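Local coordinates for protein 361aa long hypothetical D-aminopeptidase (Pyrococcus horikoshii, PDB 2DRH) that probably acts as an aminopeptidase of the S58 (DmpA) family, removing residues from the amino termini of peptides, at residues V52-L56 against H153-I158; V67-F72 against A281-S285; S78-L83 against N130-E135; E93-I97 against L111-I115; L204-F209 against S239-I243. One frame throughout, in Å; residues are numbered along the deposited sequence.

Interaction 1: residues V52-L56 against H153-I158; sequences VTAIL and HVVEAI
Small side chains let a helix settle closely on a strand here. Residues 52-56 are fully extended (phi -141 to -102°, psi 121 to 141°), 153-158 are regular helix, and the two short axes approach to 7.3 Å at a crossing angle of -45°. Alternate strand residues, Val52, Ala54 and Leu56, point their CB atoms at the helix. Val52 CA lies 6.5 Å from Val154 CA, and Ala54 CA 5.5 Å from Ile158 CA. The closer fit is where Ala54 meets the Ala157-Ile158 turn: Ala54 CB is 4.0 Å from Ala157 CB, 3.8 Å from Ala157 O and 3.9 Å from Ile158 CG1. Bulkier residues flank this flat spot. Val52 (chi1 t) puts CG1 4.0 Å from Ala157 CB and 4.3 Å from Val154 CA, filling the hollow between successive turns. Leu56 (chi1 m) carries CD1 to 4.3 Å from Ile158 CG2, with Ile158 in the mt rotamer. Helix 151-160, part of an outer helical layer of the alpha-beta-beta-alpha sandwich of DmpA-like proteins, thus covers one face of the sheet containing strands 28-36, 48-56 and 96-100. With purely apolar side-chain pairs and no polar link between the segments, cohesion rests on buried van der Waals fit, 284 Å² in all.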
# COMPACT_ATOMS: atom_id res chain seq x y z
N VAL A 52 4.65 -30.51 3.49
CA VAL A 52 5.13 -29.29 4.12
C VAL A 52 6.59 -29.04 3.75
O VAL A 52 7.39 -29.97 3.67
CB VAL A 52 5.03 -29.39 5.67
CG1 VAL A 52 5.64 -28.15 6.32
CG2 VAL A 52 3.59 -29.55 6.09
N THR A 53 6.93 -27.78 3.52
CA THR A 53 8.29 -27.40 3.18
C THR A 53 8.70 -26.25 4.10
O THR A 53 7.96 -25.27 4.24
CB THR A 53 8.41 -26.94 1.71
OG1 THR A 53 8.12 -28.03 0.83
CG2 THR A 53 9.82 -26.42 1.43
N ALA A 54 9.86 -26.39 4.72
CA ALA A 54 10.36 -25.37 5.63
C ALA A 54 11.63 -24.70 5.10
O ALA A 54 12.53 -25.37 4.60
CB ALA A 54 10.64 -26.00 6.99
N ILE A 55 11.69 -23.38 5.20
CA ILE A 55 12.86 -22.63 4.77
C ILE A 55 13.37 -21.85 5.97
O ILE A 55 12.64 -21.03 6.54
CB ILE A 55 12.55 -21.63 3.61
CG1 ILE A 55 11.96 -22.36 2.40
CG2 ILE A 55 13.83 -20.91 3.18
CD1 ILE A 55 10.44 -22.39 2.36
N LEU A 56 14.62 -22.11 6.35
CA LEU A 56 15.25 -21.43 7.48
C LEU A 56 16.18 -20.36 6.94
O LEU A 56 17.05 -20.64 6.11
CB LEU A 56 16.05 -22.43 8.32
CG LEU A 56 15.31 -23.50 9.12
CD1 LEU A 56 14.31 -24.24 8.25
CD2 LEU A 56 16.34 -24.46 9.71
N HIS A 153 4.43 -32.72 11.46
CA HIS A 153 5.05 -32.65 10.14
C HIS A 153 5.82 -31.35 9.98
O HIS A 153 6.87 -31.31 9.33
CB HIS A 153 3.98 -32.77 9.05
CG HIS A 153 3.32 -34.12 9.01
ND1 HIS A 153 2.09 -34.33 8.41
CD2 HIS A 153 3.71 -35.32 9.48
CE1 HIS A 153 1.76 -35.60 8.52
NE2 HIS A 153 2.73 -36.23 9.17
N VAL A 154 5.30 -30.29 10.59
CA VAL A 154 5.94 -28.98 10.52
C VAL A 154 7.26 -28.98 11.29
O VAL A 154 8.26 -28.44 10.81
CB VAL A 154 5.03 -27.88 11.09
CG1 VAL A 154 5.73 -26.52 10.99
CG2 VAL A 154 3.71 -27.85 10.32
N VAL A 155 7.26 -29.57 12.47
CA VAL A 155 8.47 -29.63 13.28
C VAL A 155 9.51 -30.50 12.57
O VAL A 155 10.70 -30.18 12.56
CB VAL A 155 8.18 -30.22 14.68
CG1 VAL A 155 9.49 -30.34 15.47
CG2 VAL A 155 7.19 -29.32 15.43
N GLU A 156 9.05 -31.60 11.97
CA GLU A 156 9.93 -32.51 11.25
C GLU A 156 10.57 -31.83 10.05
O GLU A 156 11.79 -31.95 9.84
CB GLU A 156 9.14 -33.75 10.80
CG GLU A 156 9.95 -34.84 10.10
CD GLU A 156 11.14 -35.34 10.93
OE1 GLU A 156 10.97 -35.60 12.14
OE2 GLU A 156 12.24 -35.48 10.36
N ALA A 157 9.77 -31.11 9.27
CA ALA A 157 10.28 -30.41 8.09
C ALA A 157 11.38 -29.44 8.50
O ALA A 157 12.38 -29.29 7.79
CB ALA A 157 9.15 -29.66 7.38
N ILE A 158 11.21 -28.79 9.65
CA ILE A 158 12.20 -27.84 10.14
C ILE A 158 13.49 -28.53 10.56
O ILE A 158 14.58 -28.03 10.31
CB ILE A 158 11.65 -27.03 11.34
CG1 ILE A 158 10.39 -26.26 10.91
CG2 ILE A 158 12.72 -26.07 11.86
CD1 ILE A 158 9.72 -25.49 12.02

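Interaction 2: residues V67-F72 against A281-S285; sequences VLAGAF and AVAFS
Phe284 sets its CB over Ala69, 3.7 Å from Ala69 CB, while Val67 CG2 closes on the same Phe284 CB at 4.1 Å; chi1 near p swings the ring away from strand 67-72. Both segments are extended and antiparallel, their axes 4.5 Å apart at 160°. Gly70-Ala283 and Phe72-Ala281 are hydrogen-bonded pairs: Gly70 N to Ala283 O is 2.6 Å, Ala283 N to Gly70 O 2.8 Å, Phe72 N to Ala281 O 2.9 Å and Ala281 N to Phe72 O 3.0 Å. Ala69-Phe284 and Ala71-Val282 are the non-hydrogen-bonded pairs, with CA-CA distances of 4.0 and 4.3 Å. The ladder ends with Ser285 N donating to Leu68 O at 3.1 Å; beyond it a water accepts from Leu68 N (3.0 Å) and donates to Ser285 O (2.8 Å). Ala69, Ala71, Val282 and Phe284 share one face, where Ala71 CB meets Val282 CG2 at 4.1 Å and helix 83-89 packs through Leu83 and Leu86. Phe72 (chi1 t) and Ala281 lie on the other face, under helix 252-268; Lys260 of the second subunit also touches Phe72. This is an antiparallel ladder within one sheet of the alpha-beta-beta-alpha sandwich characteristic of the DmpA family.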
# COMPACT_ATOMS: atom_id res chain seq x y z
N VAL A 67 16.01 -11.57 10.60
CA VAL A 67 16.64 -11.12 9.37
C VAL A 67 15.72 -10.06 8.77
O VAL A 67 14.50 -10.13 8.95
CB VAL A 67 16.83 -12.27 8.33
CG1 VAL A 67 17.76 -13.34 8.90
CG2 VAL A 67 15.48 -12.87 7.96
N LEU A 68 16.30 -9.07 8.10
CA LEU A 68 15.49 -8.03 7.47
C LEU A 68 14.78 -8.67 6.29
O LEU A 68 15.35 -9.52 5.61
CB LEU A 68 16.38 -6.87 7.02
CG LEU A 68 17.07 -6.12 8.17
CD1 LEU A 68 17.92 -4.99 7.62
CD2 LEU A 68 16.02 -5.58 9.13
N ALA A 69 13.54 -8.28 6.03
CA ALA A 69 12.80 -8.90 4.94
C ALA A 69 11.76 -8.00 4.28
O ALA A 69 11.38 -6.97 4.83
CB ALA A 69 12.13 -10.17 5.44
N GLY A 70 11.30 -8.42 3.10
CA GLY A 70 10.31 -7.69 2.35
C GLY A 70 9.37 -8.65 1.64
O GLY A 70 9.63 -9.86 1.62
N ALA A 71 8.29 -8.14 1.06
CA ALA A 71 7.35 -9.01 0.36
C ALA A 71 6.42 -8.23 -0.56
O ALA A 71 6.18 -7.04 -0.36
CB ALA A 71 6.54 -9.80 1.36
N PHE A 72 5.91 -8.92 -1.58
CA PHE A 72 5.01 -8.32 -2.54
C PHE A 72 3.88 -9.27 -2.94
O PHE A 72 4.12 -10.42 -3.31
CB PHE A 72 5.76 -7.91 -3.81
CG PHE A 72 4.86 -7.43 -4.92
CD1 PHE A 72 4.09 -6.28 -4.76
CD2 PHE A 72 4.78 -8.15 -6.11
CE1 PHE A 72 3.25 -5.85 -5.79
CE2 PHE A 72 3.94 -7.72 -7.14
CZ PHE A 72 3.18 -6.57 -6.98
N ALA A 281 5.51 -13.11 -3.35
CA ALA A 281 6.96 -13.21 -3.25
C ALA A 281 7.43 -12.68 -1.91
O ALA A 281 6.97 -11.63 -1.45
CB ALA A 281 7.60 -12.41 -4.37
N VAL A 282 8.34 -13.40 -1.28
CA VAL A 282 8.90 -12.98 -0.01
C VAL A 282 10.43 -12.96 -0.13
O VAL A 282 11.05 -13.96 -0.48
CB VAL A 282 8.48 -13.94 1.13
CG1 VAL A 282 9.20 -13.57 2.41
CG2 VAL A 282 6.96 -13.87 1.34
N ALA A 283 11.03 -11.81 0.15
CA ALA A 283 12.48 -11.67 0.05
C ALA A 283 13.11 -11.29 1.38
O ALA A 283 12.54 -10.51 2.15
CB ALA A 283 12.82 -10.63 -0.99
N PHE A 284 14.28 -11.86 1.66
CA PHE A 284 14.99 -11.57 2.89
C PHE A 284 16.50 -11.63 2.68
O PHE A 284 16.98 -12.29 1.76
CB PHE A 284 14.57 -12.55 4.00
CG PHE A 284 15.03 -13.97 3.78
CD1 PHE A 284 16.32 -14.37 4.14
CD2 PHE A 284 14.16 -14.92 3.25
CE1 PHE A 284 16.73 -15.70 3.97
CE2 PHE A 284 14.56 -16.25 3.08
CZ PHE A 284 15.85 -16.64 3.45
N SER A 285 17.23 -10.91 3.52
CA SER A 285 18.68 -10.89 3.44
C SER A 285 19.28 -11.49 4.70
O SER A 285 18.71 -11.38 5.78
CB SER A 285 19.18 -9.45 3.28
OG SER A 285 20.59 -9.37 3.37
O HOH W 1 19.09 -8.89 7.09

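Interaction 3: residues S78-L83 against N130-E135; sequences SKPVGL and NPLVLE
Backbone hydrogen bonds define the register: Val81 N to Val133 O is 2.7 Å and Val133 N to Val81 O is 2.8 Å, a single antiparallel hydrogen-bonded bridge (CA-CA 4.9 Å) that lays the irregular segment 78-83 beside strand 132-136. CA-H...O contacts flank it, Leu132 CA to Val81 O at 3.2 Å and Pro80 CA to Val133 O at 3.4 Å. Side-chain hydrogen bonds hold both ends. Glu135, curled back with chi1 and chi2 near p, takes Lys79 N on OE2 at 2.8 Å, while its OE1 is bound by Thr101; Asn130 (chi1 t) gives ND2 to Gly82 O at 2.9 Å. One water donates to Ser78 OG (2.9 Å) and Glu135 O (2.8 Å). Apolar contacts join Val81 CB to Val133 CB (4.0 Å), Pro80 CB to Leu134 CG (4.0 Å) and Leu83 CD2 to Leu132 CD1 (4.3 Å). Gly82, the N-cap residue of helix 83-89, has phi/psi of 106/-8°, and a CB there would lie 2.5 Å from Pro131 O. Lys79 NZ points elsewhere, to Gln85 and Ser128 of the third subunit. Buried carboxylate and carboxamide groups thus satisfy backbone polar atoms that a loop, unlike a full ladder, cannot pair regularly.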
# COMPACT_ATOMS: atom_id res chain seq x y z
N SER A 78 -4.95 -15.47 -2.02
CA SER A 78 -4.06 -16.31 -1.25
C SER A 78 -4.36 -16.09 0.23
O SER A 78 -4.94 -15.08 0.60
CB SER A 78 -2.62 -15.86 -1.59
OG SER A 78 -1.63 -16.69 -1.04
N LYS A 79 -3.97 -17.05 1.06
CA LYS A 79 -4.20 -16.98 2.50
C LYS A 79 -2.88 -17.04 3.30
O LYS A 79 -2.68 -17.95 4.11
CB LYS A 79 -5.12 -18.13 2.94
CG LYS A 79 -6.58 -18.03 2.47
CD LYS A 79 -6.74 -18.05 0.94
CE LYS A 79 -8.18 -18.48 0.54
NZ LYS A 79 -8.45 -18.35 -0.93
N PRO A 80 -1.97 -16.09 3.07
CA PRO A 80 -0.71 -16.11 3.82
C PRO A 80 -0.87 -15.65 5.26
O PRO A 80 -1.74 -14.83 5.58
CB PRO A 80 0.19 -15.18 3.01
CG PRO A 80 -0.81 -14.15 2.52
CD PRO A 80 -1.98 -15.01 2.06
N VAL A 81 -0.02 -16.18 6.13
CA VAL A 81 -0.02 -15.84 7.54
C VAL A 81 1.34 -15.21 7.86
O VAL A 81 2.39 -15.79 7.54
CB VAL A 81 -0.20 -17.11 8.40
CG1 VAL A 81 -0.17 -16.76 9.88
CG2 VAL A 81 -1.50 -17.80 8.02
N GLY A 82 1.33 -14.03 8.47
CA GLY A 82 2.57 -13.37 8.85
C GLY A 82 3.06 -12.17 8.05
O GLY A 82 4.02 -11.53 8.47
N LEU A 83 2.42 -11.83 6.93
CA LEU A 83 2.89 -10.69 6.14
C LEU A 83 2.71 -9.30 6.74
O LEU A 83 3.54 -8.41 6.50
CB LEU A 83 2.26 -10.70 4.75
CG LEU A 83 2.56 -11.89 3.83
CD1 LEU A 83 1.79 -11.71 2.53
CD2 LEU A 83 4.06 -12.00 3.58
N ASN A 130 5.42 -13.92 15.38
CA ASN A 130 4.75 -13.82 14.09
C ASN A 130 5.08 -14.97 13.13
O ASN A 130 5.98 -14.87 12.31
CB ASN A 130 5.12 -12.47 13.45
CG ASN A 130 4.37 -12.21 12.16
OD1 ASN A 130 3.14 -12.37 12.09
ND2 ASN A 130 5.09 -11.80 11.14
N PRO A 131 4.34 -16.08 13.24
CA PRO A 131 4.60 -17.22 12.36
C PRO A 131 4.34 -16.87 10.90
O PRO A 131 3.34 -16.22 10.57
CB PRO A 131 3.64 -18.29 12.89
CG PRO A 131 2.52 -17.48 13.46
CD PRO A 131 3.25 -16.38 14.18
N LEU A 132 5.24 -17.30 10.03
CA LEU A 132 5.13 -17.03 8.61
C LEU A 132 4.80 -18.30 7.84
O LEU A 132 5.61 -19.22 7.76
CB LEU A 132 6.43 -16.42 8.09
CG LEU A 132 6.55 -16.00 6.63
CD1 LEU A 132 5.45 -15.01 6.25
CD2 LEU A 132 7.93 -15.37 6.44
N VAL A 133 3.59 -18.32 7.27
CA VAL A 133 3.09 -19.46 6.53
C VAL A 133 2.44 -19.01 5.23
O VAL A 133 1.63 -18.09 5.22
CB VAL A 133 2.03 -20.21 7.36
CG1 VAL A 133 1.56 -21.46 6.62
CG2 VAL A 133 2.59 -20.57 8.73
N LEU A 134 2.80 -19.67 4.13
CA LEU A 134 2.23 -19.37 2.82
C LEU A 134 1.73 -20.66 2.17
O LEU A 134 2.07 -21.76 2.63
CB LEU A 134 3.26 -18.67 1.93
CG LEU A 134 3.60 -17.25 2.41
CD1 LEU A 134 4.85 -17.29 3.26
CD2 LEU A 134 3.79 -16.33 1.21
N GLU A 135 0.93 -20.55 1.12
CA GLU A 135 0.37 -21.75 0.53
C GLU A 135 -0.08 -21.71 -0.91
O GLU A 135 -0.13 -20.65 -1.54
CB GLU A 135 -0.82 -22.18 1.38
CG GLU A 135 -1.83 -21.06 1.64
CD GLU A 135 -2.40 -20.44 0.36
OE1 GLU A 135 -2.90 -21.19 -0.50
OE2 GLU A 135 -2.34 -19.20 0.23
O HOH W 2 -1.25 -18.66 -3.11

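Interaction 4: residues E93-I97 against L111-I115; sequences ETPII and LLDYI
Leu111 is the side chain round which this contact is built. With chi1 t and chi2 p its two methyls spread toward the incoming strand: CD1 sits 3.5 Å from Pro95 CG, and Ile97 CG1 lies 4.2 Å from Leu111 CD1 and 4.1 Å from Leu111 CD2. Ile97 adopts m for both chi angles. One helical turn on, Ile115 (mt) brings its CD1 to 3.4 Å from Thr94 CG2; chi1 near p on Thr94 sends that methyl to Ile115 and places OG1 4.2 Å from Leu111 CD2, where it accepts from Leu132 N. Tyr114 (chi1 t) closes the edge, its CD2 at 4.4 Å from Pro95 CG. The backbone of 93-95 is loop and only 96-97 is strand; Thr94 (phi/psi -152/160°) and Pro95 (-68/158°) are nevertheless extended, so Ile96 turns away while Thr94, Pro95 and Ile97 point toward the helix. Residues 111-115 are helical, Ile115 N binding Leu111 O at 2.9 Å. Nearest CA pairs are Thr94-Ile115 at 7.4 Å and Ile97-Leu111 at 7.9 Å. The contact belongs to a beta-alpha-beta unit, strand 96-100, helix 104-118 and parallel strand 132-136, and seats the helix on its own sheet. Charges lie on the far side of the helix: Asp113 bridges to Arg151 and to Arg147 of the third subunit. Across the interface, apart from Thr94 OG1 beside Leu111, hydrocarbon meets hydrocarbon, so shape and burial hold it together.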
# COMPACT_ATOMS: atom_id res chain seq x y z
N GLU A 93 11.04 -13.61 11.75
CA GLU A 93 11.53 -14.16 13.01
C GLU A 93 11.17 -15.61 13.26
O GLU A 93 11.18 -16.08 14.40
CB GLU A 93 10.98 -13.31 14.17
CG GLU A 93 9.47 -13.11 14.12
CD GLU A 93 8.94 -12.26 15.26
OE1 GLU A 93 9.55 -11.21 15.58
OE2 GLU A 93 7.90 -12.64 15.84
N THR A 94 10.85 -16.32 12.18
CA THR A 94 10.48 -17.71 12.28
C THR A 94 10.86 -18.39 10.99
O THR A 94 11.10 -17.73 9.98
CB THR A 94 8.95 -17.86 12.43
OG1 THR A 94 8.31 -17.47 11.20
CG2 THR A 94 8.41 -17.00 13.58
N PRO A 95 10.97 -19.73 11.02
CA PRO A 95 11.32 -20.37 9.75
C PRO A 95 10.09 -20.16 8.85
O PRO A 95 8.99 -19.93 9.35
CB PRO A 95 11.55 -21.83 10.14
CG PRO A 95 10.79 -22.00 11.40
CD PRO A 95 11.00 -20.69 12.13
N ILE A 96 10.30 -20.23 7.54
CA ILE A 96 9.22 -20.03 6.58
C ILE A 96 8.60 -21.36 6.21
O ILE A 96 9.29 -22.27 5.78
CB ILE A 96 9.75 -19.34 5.32
CG1 ILE A 96 10.59 -18.12 5.73
CG2 ILE A 96 8.59 -18.93 4.42
CD1 ILE A 96 11.30 -17.45 4.58
N ILE A 97 7.29 -21.45 6.37
CA ILE A 97 6.56 -22.68 6.11
C ILE A 97 5.60 -22.57 4.95
O ILE A 97 4.87 -21.58 4.80
CB ILE A 97 5.77 -23.12 7.37
CG1 ILE A 97 6.71 -23.22 8.58
CG2 ILE A 97 5.08 -24.46 7.13
CD1 ILE A 97 7.75 -24.33 8.45
N LEU A 111 4.30 -24.90 13.76
CA LEU A 111 5.36 -23.91 13.79
C LEU A 111 5.51 -23.37 15.21
O LEU A 111 6.62 -23.24 15.74
CB LEU A 111 5.04 -22.77 12.82
CG LEU A 111 6.03 -21.61 12.75
CD1 LEU A 111 7.45 -22.15 12.53
CD2 LEU A 111 5.63 -20.68 11.61
N LEU A 112 4.38 -23.04 15.84
CA LEU A 112 4.42 -22.53 17.20
C LEU A 112 4.99 -23.60 18.14
O LEU A 112 5.67 -23.28 19.11
CB LEU A 112 3.03 -22.12 17.68
CG LEU A 112 2.46 -20.83 17.09
CD1 LEU A 112 1.08 -20.58 17.66
CD2 LEU A 112 3.39 -19.66 17.41
N ASP A 113 4.71 -24.87 17.84
CA ASP A 113 5.24 -25.95 18.68
C ASP A 113 6.76 -25.82 18.72
O ASP A 113 7.38 -25.87 19.79
CB ASP A 113 4.87 -27.32 18.11
CG ASP A 113 3.42 -27.70 18.34
OD1 ASP A 113 2.77 -27.10 19.22
OD2 ASP A 113 2.94 -28.62 17.64
N TYR A 114 7.35 -25.67 17.54
CA TYR A 114 8.80 -25.54 17.41
C TYR A 114 9.31 -24.29 18.11
O TYR A 114 10.20 -24.35 18.96
CB TYR A 114 9.20 -25.52 15.93
CG TYR A 114 10.68 -25.30 15.69
CD1 TYR A 114 11.61 -26.32 15.94
CD2 TYR A 114 11.16 -24.07 15.23
CE1 TYR A 114 12.98 -26.12 15.74
CE2 TYR A 114 12.53 -23.86 15.03
CZ TYR A 114 13.43 -24.89 15.29
OH TYR A 114 14.78 -24.67 15.09
N ILE A 115 8.73 -23.14 17.75
CA ILE A 115 9.12 -21.85 18.30
C ILE A 115 9.05 -21.72 19.81
O ILE A 115 9.99 -21.21 20.44
CB ILE A 115 8.28 -20.71 17.66
CG1 ILE A 115 8.60 -20.62 16.17
CG2 ILE A 115 8.58 -19.38 18.35
CD1 ILE A 115 7.66 -19.72 15.39

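Interaction 5: residues L204-F209 against S239-I243; sequences LVLSNF and SIIMI
Val205 CG1 and Met242 CG pack at 3.8 Å in the middle of an antiparallel ladder that belongs to one sheet of the DmpA-type alpha-beta-beta-alpha sandwich. On the same face Ile240 (tt) reaches Val205 CB with its CD1 at 4.4 Å and Phe209 CE1 at 3.6 Å; helix 252-268 covers this side through Leu266. Leu206 and Ile241 (CB-CB 4.4 Å) occupy the other face, against Cys136 and Leu134 of the facing sheet. The strand axes run 4.8 Å apart at 178°. Hydrogen-bonded pairs are Leu204-Ile243 (Leu204 N to Ile243 O 3.0 Å, Ile243 N to Leu204 O 2.9 Å) and Leu206-Ile241 (Leu206 N to Ile241 O 3.0 Å, Ile241 N to Leu206 O 3.2 Å); Val205-Met242 and Ser207-Ile240 alternate with them. At the polar edge Asn208 leaves the strand, its OD1 bound to Ser177 N. Ser239 follows the unmodelled residues 234-238, and its N donates to Asn208 O at 3.0 Å.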
# COMPACT_ATOMS: atom_id res chain seq x y z
N LEU A 204 13.51 -20.15 -4.36
CA LEU A 204 12.80 -21.40 -4.19
C LEU A 204 11.34 -21.08 -4.49
O LEU A 204 10.77 -20.14 -3.93
CB LEU A 204 12.94 -21.93 -2.76
CG LEU A 204 12.18 -23.23 -2.47
CD1 LEU A 204 12.78 -23.91 -1.26
CD2 LEU A 204 10.69 -22.96 -2.24
N VAL A 205 10.73 -21.83 -5.39
CA VAL A 205 9.35 -21.57 -5.74
C VAL A 205 8.47 -22.79 -5.56
O VAL A 205 8.93 -23.93 -5.64
CB VAL A 205 9.21 -21.10 -7.20
CG1 VAL A 205 10.10 -19.87 -7.45
CG2 VAL A 205 9.57 -22.23 -8.15
N LEU A 206 7.20 -22.53 -5.30
CA LEU A 206 6.18 -23.56 -5.15
C LEU A 206 5.24 -23.19 -6.28
O LEU A 206 4.46 -22.25 -6.14
CB LEU A 206 5.48 -23.43 -3.79
CG LEU A 206 4.29 -24.37 -3.53
CD1 LEU A 206 4.74 -25.81 -3.67
CD2 LEU A 206 3.70 -24.12 -2.15
N SER A 207 5.36 -23.89 -7.40
CA SER A 207 4.55 -23.59 -8.57
C SER A 207 3.24 -24.35 -8.60
O SER A 207 3.20 -25.56 -8.40
CB SER A 207 5.34 -23.91 -9.84
OG SER A 207 5.61 -25.30 -9.93
N ASN A 208 2.16 -23.62 -8.87
CA ASN A 208 0.84 -24.24 -8.92
C ASN A 208 -0.09 -23.36 -9.74
O ASN A 208 -1.24 -23.12 -9.35
CB ASN A 208 0.30 -24.41 -7.49
CG ASN A 208 -1.02 -25.16 -7.45
OD1 ASN A 208 -1.11 -26.31 -7.88
ND2 ASN A 208 -2.06 -24.50 -6.95
N PHE A 209 0.40 -22.90 -10.89
CA PHE A 209 -0.38 -22.00 -11.75
C PHE A 209 -0.23 -22.30 -13.23
O PHE A 209 0.47 -23.23 -13.65
CB PHE A 209 0.09 -20.56 -11.55
CG PHE A 209 1.47 -20.30 -12.11
CD1 PHE A 209 2.62 -20.70 -11.42
CD2 PHE A 209 1.62 -19.71 -13.37
CE1 PHE A 209 3.90 -20.51 -11.97
CE2 PHE A 209 2.90 -19.52 -13.93
CZ PHE A 209 4.04 -19.92 -13.23
N SER A 239 -1.66 -20.18 -8.86
CA SER A 239 -1.13 -19.98 -7.53
C SER A 239 0.38 -20.24 -7.50
O SER A 239 0.87 -21.16 -8.16
CB SER A 239 -1.85 -20.93 -6.57
OG SER A 239 -1.28 -20.90 -5.28
N ILE A 240 1.12 -19.42 -6.76
CA ILE A 240 2.57 -19.61 -6.65
C ILE A 240 3.22 -18.74 -5.58
O ILE A 240 2.90 -17.57 -5.42
CB ILE A 240 3.30 -19.35 -8.01
CG1 ILE A 240 4.82 -19.43 -7.80
CG2 ILE A 240 2.89 -18.00 -8.58
CD1 ILE A 240 5.64 -19.23 -9.05
N ILE A 241 4.15 -19.34 -4.85
CA ILE A 241 4.86 -18.63 -3.80
C ILE A 241 6.32 -18.57 -4.21
O ILE A 241 6.90 -19.59 -4.59
CB ILE A 241 4.75 -19.36 -2.43
CG1 ILE A 241 3.28 -19.54 -2.04
CG2 ILE A 241 5.52 -18.58 -1.37
CD1 ILE A 241 2.49 -18.22 -1.91
N MET A 242 6.91 -17.39 -4.14
CA MET A 242 8.31 -17.22 -4.51
C MET A 242 9.08 -16.75 -3.30
O MET A 242 8.76 -15.71 -2.71
CB MET A 242 8.44 -16.23 -5.67
CG MET A 242 7.92 -16.79 -6.99
SD MET A 242 7.13 -15.57 -8.06
CE MET A 242 5.51 -15.51 -7.28
N ILE A 243 10.08 -17.52 -2.91
CA ILE A 243 10.90 -17.16 -1.75
C ILE A 243 12.28 -16.76 -2.25
O ILE A 243 12.98 -17.56 -2.87
CB ILE A 243 11.03 -18.34 -0.77
CG1 ILE A 243 9.64 -18.81 -0.32
CG2 ILE A 243 11.86 -17.92 0.45
CD1 ILE A 243 8.83 -17.75 0.39

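How the interactions relate
The five contacts trace two sheets facing each other. Interactions 1 and 4, with centres 8 Å apart, lie on one: Ile55 O and Ile96 N probably hydrogen-bond at 2.7 Å, and Ile158 CG2 meets Tyr114 CZ at 3.7 Å between the covering helices. Interaction 3 joins it through Leu134 N to Ile97 O (2.9 Å). The second sheet holds interactions 2 and 5, linked by Val282 N to Met242 O at 2.8 Å. Between the sheets, Leu134 CD2 packs 4.0 Å from Val282 CG2 and 3.8 Å from Ile241 CG2, and Phe284 CE2 lies 3.8 Å from Ile96 CD1. In S58 relatives self-cleavage precedes a serine; Ser239, beside Glu135, is consistent with that place.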